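Local coordinates for 1,4-dihydroxy-2-naphthoyl-CoA hydrolase (Synechocystis sp., PDB 4K00), which hydrolyses the thioester 1,4-dihydroxy-2-naphthoyl-CoA to 1,4-dihydroxy-2-naphthoate and free CoA, a step in phylloquinone (vitamin K1) biosynthesis, at residues G5-Y9 with N81-T85; Q86-F92 with K124-P128. One frame throughout, in Å; residues are numbered along the deposited sequence.

Contact 1: G5-Y9 with N81-T85; sequences GTFTY and NLTIT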
ATOM      1  N   GLY A   5     -17.424 -22.810   4.281  1.00 31.62           N
ATOM      2  CA  GLY A   5     -17.793 -21.369   4.194  1.00 32.26           C
ATOM      3  C   GLY A   5     -17.720 -20.852   2.768  1.00 35.94           C
ATOM      4  O   GLY A   5     -16.881 -21.286   1.973  1.00 28.68           O
ATOM      5  N   THR A   6     -18.609 -19.922   2.440  1.00 33.37           N
ATOM      6  CA  THR A   6     -18.518 -19.198   1.174  1.00 32.47           C
ATOM      7  C   THR A   6     -18.878 -17.738   1.391  1.00 33.68           C
ATOM      8  O   THR A   6     -19.559 -17.391   2.354  1.00 32.32           O
ATOM      9  CB  THR A   6     -19.481 -19.763   0.107  1.00 34.15           C
ATOM     10  OG1 THR A   6     -20.824 -19.467   0.491  1.00 35.46           O
ATOM     11  CG2 THR A   6     -19.322 -21.267  -0.052  1.00 33.98           C
ATOM     12  N   PHE A   7     -18.417 -16.884   0.487  1.00 27.92           N
ATOM     13  CA  PHE A   7     -18.684 -15.471   0.587  1.00 25.99           C
ATOM     14  C   PHE A   7     -18.504 -14.793  -0.765  1.00 23.19           C
ATOM     15  O   PHE A   7     -17.634 -15.168  -1.540  1.00 21.24           O
ATOM     16  CB  PHE A   7     -17.713 -14.848   1.579  1.00 24.26           C
ATOM     17  CG  PHE A   7     -18.137 -13.509   2.060  1.00 21.91           C
ATOM     18  CD1 PHE A   7     -19.245 -13.386   2.880  1.00 27.98           C
ATOM     19  CD2 PHE A   7     -17.440 -12.366   1.692  1.00 22.96           C
ATOM     20  CE1 PHE A   7     -19.651 -12.144   3.329  1.00 25.22           C
ATOM     21  CE2 PHE A   7     -17.845 -11.125   2.139  1.00 25.37           C
ATOM     22  CZ  PHE A   7     -18.946 -11.015   2.959  1.00 25.90           C
ATOM     23  N   THR A   8     -19.328 -13.792  -1.045  1.00 24.92           N
ATOM     24  CA  THR A   8     -19.088 -12.918  -2.189  1.00 24.89           C
ATOM     25  C   THR A   8     -18.819 -11.499  -1.726  1.00 21.90           C
ATOM     26  O   THR A   8     -19.659 -10.885  -1.084  1.00 19.92           O
ATOM     27  CB  THR A   8     -20.303 -12.884  -3.142  1.00 28.34           C
ATOM     28  OG1 THR A   8     -20.609 -14.219  -3.550  1.00 24.15           O
ATOM     29  CG2 THR A   8     -19.988 -12.034  -4.372  1.00 29.43           C
ATOM     30  N   TYR A   9     -17.641 -11.002  -2.070  1.00 20.76           N
ATOM     31  CA  TYR A   9     -17.186  -9.683  -1.661  1.00 20.32           C
ATOM     32  C   TYR A   9     -17.158  -8.762  -2.863  1.00 21.55           C
ATOM     33  O   TYR A   9     -16.514  -9.053  -3.882  1.00 19.05           O
ATOM     34  CB  TYR A   9     -15.794  -9.803  -1.064  1.00 20.14           C
ATOM     35  CG  TYR A   9     -15.099  -8.499  -0.751  1.00 17.41           C
ATOM     36  CD1 TYR A   9     -15.616  -7.623   0.202  1.00 19.34           C
ATOM     37  CD2 TYR A   9     -13.903  -8.168  -1.372  1.00 16.51           C
ATOM     38  CE1 TYR A   9     -14.967  -6.438   0.508  1.00 17.59           C
ATOM     39  CE2 TYR A   9     -13.239  -6.995  -1.060  1.00 19.69           C
ATOM     40  CZ  TYR A   9     -13.781  -6.127  -0.135  1.00 18.97           C
ATOM     41  OH  TYR A   9     -13.114  -4.968   0.169  1.00 17.73           O
ATOM     42  N   ASN A  81     -15.128 -14.024  -5.160  1.00 18.69           N
ATOM     43  CA  ASN A  81     -15.860 -15.145  -4.623  1.00 19.95           C
ATOM     44  C   ASN A  81     -14.933 -16.071  -3.890  1.00 20.42           C
ATOM     45  O   ASN A  81     -13.931 -16.512  -4.433  1.00 22.36           O
ATOM     46  CB  ASN A  81     -16.588 -15.907  -5.732  1.00 22.93           C
ATOM     47  CG  ASN A  81     -17.935 -15.301  -6.041  1.00 27.29           C
ATOM     48  OD1 ASN A  81     -18.867 -15.391  -5.238  1.00 34.93           O
ATOM     49  ND2 ASN A  81     -18.043 -14.661  -7.187  1.00 32.59           N
ATOM     50  N   LEU A  82     -15.299 -16.355  -2.650  1.00 20.45           N
ATOM     51  CA  LEU A  82     -14.418 -16.999  -1.700  1.00 20.05           C
ATOM     52  C   LEU A  82     -15.078 -18.299  -1.254  1.00 19.29           C
ATOM     53  O   LEU A  82     -16.269 -18.328  -0.940  1.00 17.76           O
ATOM     54  CB  LEU A  82     -14.172 -16.073  -0.498  1.00 19.46           C
ATOM     55  CG  LEU A  82     -13.706 -16.724   0.807  1.00 21.15           C
ATOM     56  CD1 LEU A  82     -12.274 -17.217   0.669  1.00 22.51           C
ATOM     57  CD2 LEU A  82     -13.815 -15.736   1.963  1.00 21.16           C
ATOM     58  N   THR A  83     -14.288 -19.367  -1.243  1.00 18.83           N
ATOM     59  CA  THR A  83     -14.626 -20.590  -0.523  1.00 20.95           C
ATOM     60  C   THR A  83     -13.571 -20.934   0.524  1.00 20.31           C
ATOM     61  O   THR A  83     -12.367 -20.853   0.248  1.00 19.52           O
ATOM     62  CB  THR A  83     -14.757 -21.761  -1.501  1.00 24.58           C
ATOM     63  OG1 THR A  83     -15.793 -21.470  -2.441  1.00 28.44           O
ATOM     64  CG2 THR A  83     -15.087 -23.040  -0.766  1.00 30.28           C
ATOM     65  N   ILE A  84     -14.015 -21.294   1.734  1.00 22.35           N
ATOM     66  CA  ILE A  84     -13.089 -21.659   2.815  1.00 22.67           C
ATOM     67  C   ILE A  84     -13.269 -23.110   3.233  1.00 22.52           C
ATOM     68  O   ILE A  84     -14.397 -23.591   3.402  1.00 22.62           O
ATOM     69  CB  ILE A  84     -13.265 -20.792   4.088  1.00 25.32           C
ATOM     70  CG1 ILE A  84     -13.493 -19.331   3.737  1.00 32.95           C
ATOM     71  CG2 ILE A  84     -12.056 -20.936   5.003  1.00 22.37           C
ATOM     72  CD1 ILE A  84     -14.962 -18.958   3.663  1.00 36.61           C
ATOM     73  N   THR A  85     -12.143 -23.791   3.418  1.00 23.56           N
ATOM     74  CA  THR A  85     -12.083 -25.230   3.665  1.00 26.14           C
ATOM     75  C   THR A  85     -11.120 -25.435   4.841  1.00 25.11           C
ATOM     76  O   THR A  85     -10.116 -24.730   4.949  1.00 25.15           O
ATOM     77  CB  THR A  85     -11.485 -25.944   2.424  1.00 32.30           C
ATOM     78  OG1 THR A  85     -12.426 -25.890   1.345  1.00 40.08           O
ATOM     79  CG2 THR A  85     -11.150 -27.407   2.723  1.00 40.34           C
TER
HETATM   80  O   HOH W   1     -18.644 -17.506  -3.223  1.00 43.08           O
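Phe7 and Leu82 pair through two backbone hydrogen bonds at the middle of an antiparallel strand contact, Phe7 N to Leu82 O and Leu82 N to Phe7 O, the second at 2.8 Å. A further two bonds tie Gly5 to Ile84, and the one from Ile84 N to Gly5 O is 2.9 Å long and nearly straight at N-H (172°). Between these hydrogen-bonded pairs, Thr6 and Thr83 form a non-hydrogen-bonded pair, where Thr6 CA sends its C-H to Leu82 O at 3.2 Å. Packing is tightest on the side of Phe7, Leu82 and Ile84. The first torsion of Ile84 sets CG1 beside the backbone N, and a chi2 of 94°, off the usual staggered values, then brings CD1 over the bare backbone of Gly5, 3.5 Å from Gly5 O. Leu82 CD2 rests on Phe7 CB at 4.0 Å, while the Phe7 ring swings away from the neighbouring strand. The other face, with Thr6, Thr8, Asn81 and Thr83, is polar and looser. There the Thr8 and Asn81 side chains run alongside each other in one direction, and the Thr8 hydroxyl donates to Asn81 OD1 (OG1 to OD1 2.7 Å), tilted 27° from the plane of the amide carbonyl. A water sits within hydrogen-bonding distance of both Asn81 OD1 (2.9 Å) and Phe7 O (3.1 Å), although it has more acceptors round it than protons to give. Thr6 and Thr8 are exposed on this side. Beneath the apolar face runs helix 26-43: Phe7 meets Ser39 and Ser43, and Ile84 meets Trp40. Strand 91-100 borders strand 77-86 on its other edge, adding Phe92, Cys94 and Tyr96 to the packing round Leu82 and Ile84.

Contact 2: Q86-F92 with K124-P128; sequences QASAHRF and KAPLP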
ATOM      1  N   GLN A  86     -11.415 -26.378   5.725  1.00 24.88           N
ATOM      2  CA  GLN A  86     -10.466 -26.746   6.766  1.00 24.32           C
ATOM      3  C   GLN A  86      -9.590 -27.887   6.280  1.00 24.03           C
ATOM      4  O   GLN A  86     -10.087 -28.957   5.972  1.00 24.80           O
ATOM      5  CB  GLN A  86     -11.185 -27.174   8.046  1.00 26.70           C
ATOM      6  CG  GLN A  86     -10.219 -27.467   9.176  1.00 26.15           C
ATOM      7  CD  GLN A  86     -10.893 -27.632  10.520  1.00 28.65           C
ATOM      8  OE1 GLN A  86     -12.105 -27.452  10.660  1.00 33.04           O
ATOM      9  NE2 GLN A  86     -10.101 -27.967  11.527  1.00 29.77           N
ATOM     10  N   ALA A  87      -8.284 -27.666   6.238  1.00 21.31           N
ATOM     11  CA  ALA A  87      -7.361 -28.675   5.714  1.00 21.80           C
ATOM     12  C   ALA A  87      -6.778 -29.583   6.819  1.00 23.20           C
ATOM     13  O   ALA A  87      -6.375 -30.717   6.558  1.00 25.04           O
ATOM     14  CB  ALA A  87      -6.246 -27.983   4.946  1.00 21.28           C
ATOM     15  N   SER A  88      -6.752 -29.090   8.054  1.00 21.97           N
ATOM     16  CA  SER A  88      -6.198 -29.846   9.176  1.00 24.56           C
ATOM     17  C   SER A  88      -6.730 -29.252  10.465  1.00 23.50           C
ATOM     18  O   SER A  88      -7.519 -28.320  10.426  1.00 23.71           O
ATOM     19  CB  SER A  88      -4.667 -29.802   9.168  1.00 26.67           C
ATOM     20  OG  SER A  88      -4.191 -28.544   9.621  1.00 24.36           O
ATOM     21  N   ALA A  89      -6.314 -29.794  11.602  1.00 24.57           N
ATOM     22  CA  ALA A  89      -6.742 -29.260  12.890  1.00 25.46           C
ATOM     23  C   ALA A  89      -6.337 -27.793  12.991  1.00 24.03           C
ATOM     24  O   ALA A  89      -6.988 -27.009  13.673  1.00 24.91           O
ATOM     25  CB  ALA A  89      -6.128 -30.059  14.041  1.00 27.33           C
ATOM     26  N   HIS A  90      -5.259 -27.424  12.312  1.00 24.13           N
ATOM     27  CA  HIS A  90      -4.608 -26.157  12.592  1.00 25.82           C
ATOM     28  C   HIS A  90      -4.548 -25.253  11.368  1.00 23.47           C
ATOM     29  O   HIS A  90      -4.047 -24.142  11.456  1.00 25.68           O
ATOM     30  CB  HIS A  90      -3.204 -26.386  13.154  1.00 30.30           C
ATOM     31  CG  HIS A  90      -2.283 -27.094  12.211  1.00 33.55           C
ATOM     32  ND1 HIS A  90      -2.042 -28.450  12.281  1.00 39.10           N
ATOM     33  CD2 HIS A  90      -1.541 -26.634  11.178  1.00 34.45           C
ATOM     34  CE1 HIS A  90      -1.196 -28.795  11.324  1.00 39.56           C
ATOM     35  NE2 HIS A  90      -0.881 -27.712  10.638  1.00 40.09           N
ATOM     36  N   ARG A  91      -5.071 -25.721  10.237  1.00 22.67           N
ATOM     37  CA  ARG A  91      -4.907 -25.032   8.958  1.00 22.76           C
ATOM     38  C   ARG A  91      -6.242 -24.933   8.207  1.00 21.96           C
ATOM     39  O   ARG A  91      -7.008 -25.894   8.144  1.00 19.93           O
ATOM     40  CB  ARG A  91      -3.889 -25.769   8.080  1.00 23.03           C
ATOM     41  CG  ARG A  91      -3.555 -25.059   6.780  1.00 25.11           C
ATOM     42  CD  ARG A  91      -2.273 -25.570   6.123  1.00 30.04           C
ATOM     43  NE  ARG A  91      -2.324 -26.992   5.816  1.00 32.46           N
ATOM     44  CZ  ARG A  91      -2.697 -27.481   4.639  1.00 39.95           C
ATOM     45  NH1 ARG A  91      -3.054 -26.652   3.664  1.00 46.78           N
ATOM     46  NH2 ARG A  91      -2.722 -28.793   4.436  1.00 36.76           N
ATOM     47  N   PHE A  92      -6.499 -23.774   7.623  1.00 20.73           N
ATOM     48  CA  PHE A  92      -7.570 -23.649   6.652  1.00 20.73           C
ATOM     49  C   PHE A  92      -7.106 -22.996   5.362  1.00 19.54           C
ATOM     50  O   PHE A  92      -6.054 -22.328   5.315  1.00 18.46           O
ATOM     51  CB  PHE A  92      -8.798 -22.944   7.235  1.00 19.93           C
ATOM     52  CG  PHE A  92      -8.581 -21.506   7.627  1.00 19.80           C
ATOM     53  CD1 PHE A  92      -8.808 -20.479   6.714  1.00 19.86           C
ATOM     54  CD2 PHE A  92      -8.211 -21.167   8.918  1.00 18.63           C
ATOM     55  CE1 PHE A  92      -8.632 -19.151   7.073  1.00 18.13           C
ATOM     56  CE2 PHE A  92      -8.028 -19.842   9.281  1.00 19.16           C
ATOM     57  CZ  PHE A  92      -8.259 -18.830   8.358  1.00 19.81           C
ATOM     58  N   LYS A 124       2.048 -25.156  16.181  1.00 34.06           N
ATOM     59  CA  LYS A 124       0.712 -25.327  15.613  1.00 37.22           C
ATOM     60  C   LYS A 124      -0.291 -25.589  16.726  1.00 31.94           C
ATOM     61  O   LYS A 124      -0.006 -26.328  17.661  1.00 28.55           O
ATOM     62  CB  LYS A 124       0.683 -26.494  14.626  1.00 42.10           C
ATOM     63  CG  LYS A 124       1.420 -26.234  13.327  1.00 52.50           C
ATOM     64  CD  LYS A 124       1.861 -27.541  12.681  1.00 67.37           C
ATOM     65  CE  LYS A 124       3.112 -27.348  11.843  1.00 78.36           C
ATOM     66  NZ  LYS A 124       3.075 -26.052  11.109  1.00 79.56           N
ATOM     67  N   ALA A 125      -1.458 -24.961  16.620  1.00 29.24           N
ATOM     68  CA  ALA A 125      -2.548 -25.188  17.558  1.00 27.97           C
ATOM     69  C   ALA A 125      -3.858 -25.362  16.796  1.00 27.74           C
ATOM     70  O   ALA A 125      -3.982 -24.901  15.659  1.00 25.02           O
ATOM     71  CB  ALA A 125      -2.662 -24.017  18.511  1.00 28.71           C
ATOM     72  N   PRO A 126      -4.846 -26.024  17.425  1.00 29.20           N
ATOM     73  CA  PRO A 126      -6.156 -26.181  16.786  1.00 27.25           C
ATOM     74  C   PRO A 126      -6.788 -24.830  16.522  1.00 25.87           C
ATOM     75  O   PRO A 126      -6.660 -23.921  17.341  1.00 23.61           O
ATOM     76  CB  PRO A 126      -6.968 -26.982  17.820  1.00 30.16           C
ATOM     77  CG  PRO A 126      -5.954 -27.628  18.691  1.00 31.97           C
ATOM     78  CD  PRO A 126      -4.791 -26.679  18.734  1.00 30.39           C
ATOM     79  N   LEU A 127      -7.446 -24.694  15.377  1.00 24.18           N
ATOM     80  CA  LEU A 127      -8.210 -23.496  15.073  1.00 24.87           C
ATOM     81  C   LEU A 127      -9.140 -23.172  16.234  1.00 25.28           C
ATOM     82  O   LEU A 127      -9.665 -24.072  16.883  1.00 26.54           O
ATOM     83  CB  LEU A 127      -9.015 -23.703  13.788  1.00 24.40           C
ATOM     84  CG  LEU A 127      -8.220 -23.964  12.504  1.00 26.09           C
ATOM     85  CD1 LEU A 127      -9.178 -24.220  11.351  1.00 23.74           C
ATOM     86  CD2 LEU A 127      -7.311 -22.785  12.167  1.00 29.00           C
ATOM     87  N   PRO A 128      -9.343 -21.882  16.514  1.00 26.81           N
ATOM     88  CA  PRO A 128     -10.401 -21.510  17.459  1.00 29.96           C
ATOM     89  C   PRO A 128     -11.743 -22.120  17.045  1.00 28.88           C
ATOM     90  O   PRO A 128     -12.063 -22.143  15.858  1.00 27.87           O
ATOM     91  CB  PRO A 128     -10.438 -19.985  17.350  1.00 29.40           C
ATOM     92  CG  PRO A 128      -9.072 -19.600  16.887  1.00 27.19           C
ATOM     93  CD  PRO A 128      -8.604 -20.718  16.003  1.00 28.48           C
TER
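The turn between strands 77-86 and 91-100, shaped in part by an ST turn at Ser88, meets the loop that leads from strand 123-124 into helix 129-136. One backbone hydrogen bond joins them: Leu127 N donates to Ala89 O at 2.9 Å, in the carbonyl plane and close to straight (166°). Leu127 then reaches under the turn, and its two methyls divide the work. CD1 meets the amide end of Gln86, 3.9 Å from NE2, while CD2 comes to the edge of the Phe92 ring, 3.7 Å from Phe92 CD2. That same Gln86 NE2 donates to Ser88 O at 2.8 Å, a bond that closes Gln86 onto the turn backbone. The His90 ring is sandwiched. Ser88 OG, which accepts from His90 N, sits over the centre of one face, and Lys124 CD lies against the opposite face, 3.6 Å from the ring centroid, in a CH-pi contact. His90 CG stands between its own backbone N and carbonyl carbon (chi1 62°), a setting that turns the ring toward the lysine chain. Strand 106-118 runs between strands 91-100 and 123-124, and backbone hydrogen bonds link Cys116 to His90 and Ala125. Pro128 holds the N-cap position of helix 129-136. The whole is a beta-hairpin turn packed against the lead-in to a helix, here at one end of a hotdog-fold sheet.

How the contacts relate
The two contacts follow each other along the chain and share one antiparallel sheet, their centres about 18 Å apart. Contact 1 joins strand 6-12 to strand 77-86; contact 2 begins where strand 77-86 ends, at the turn into strand 91-100. They touch directly, with Ile84 CG2 3.7 Å from Phe92 CD1, and Phe92 belongs to the packing of both. Contact 1 secures the N-terminal strand beside helix 26-43, and contact 2 ties the end of the sheet to the approach to helix 129-136. Together they join the N-terminal strand, and the segment leading into the last helix, to the same hotdog sheet, away from the predicted active-site residue Asp19.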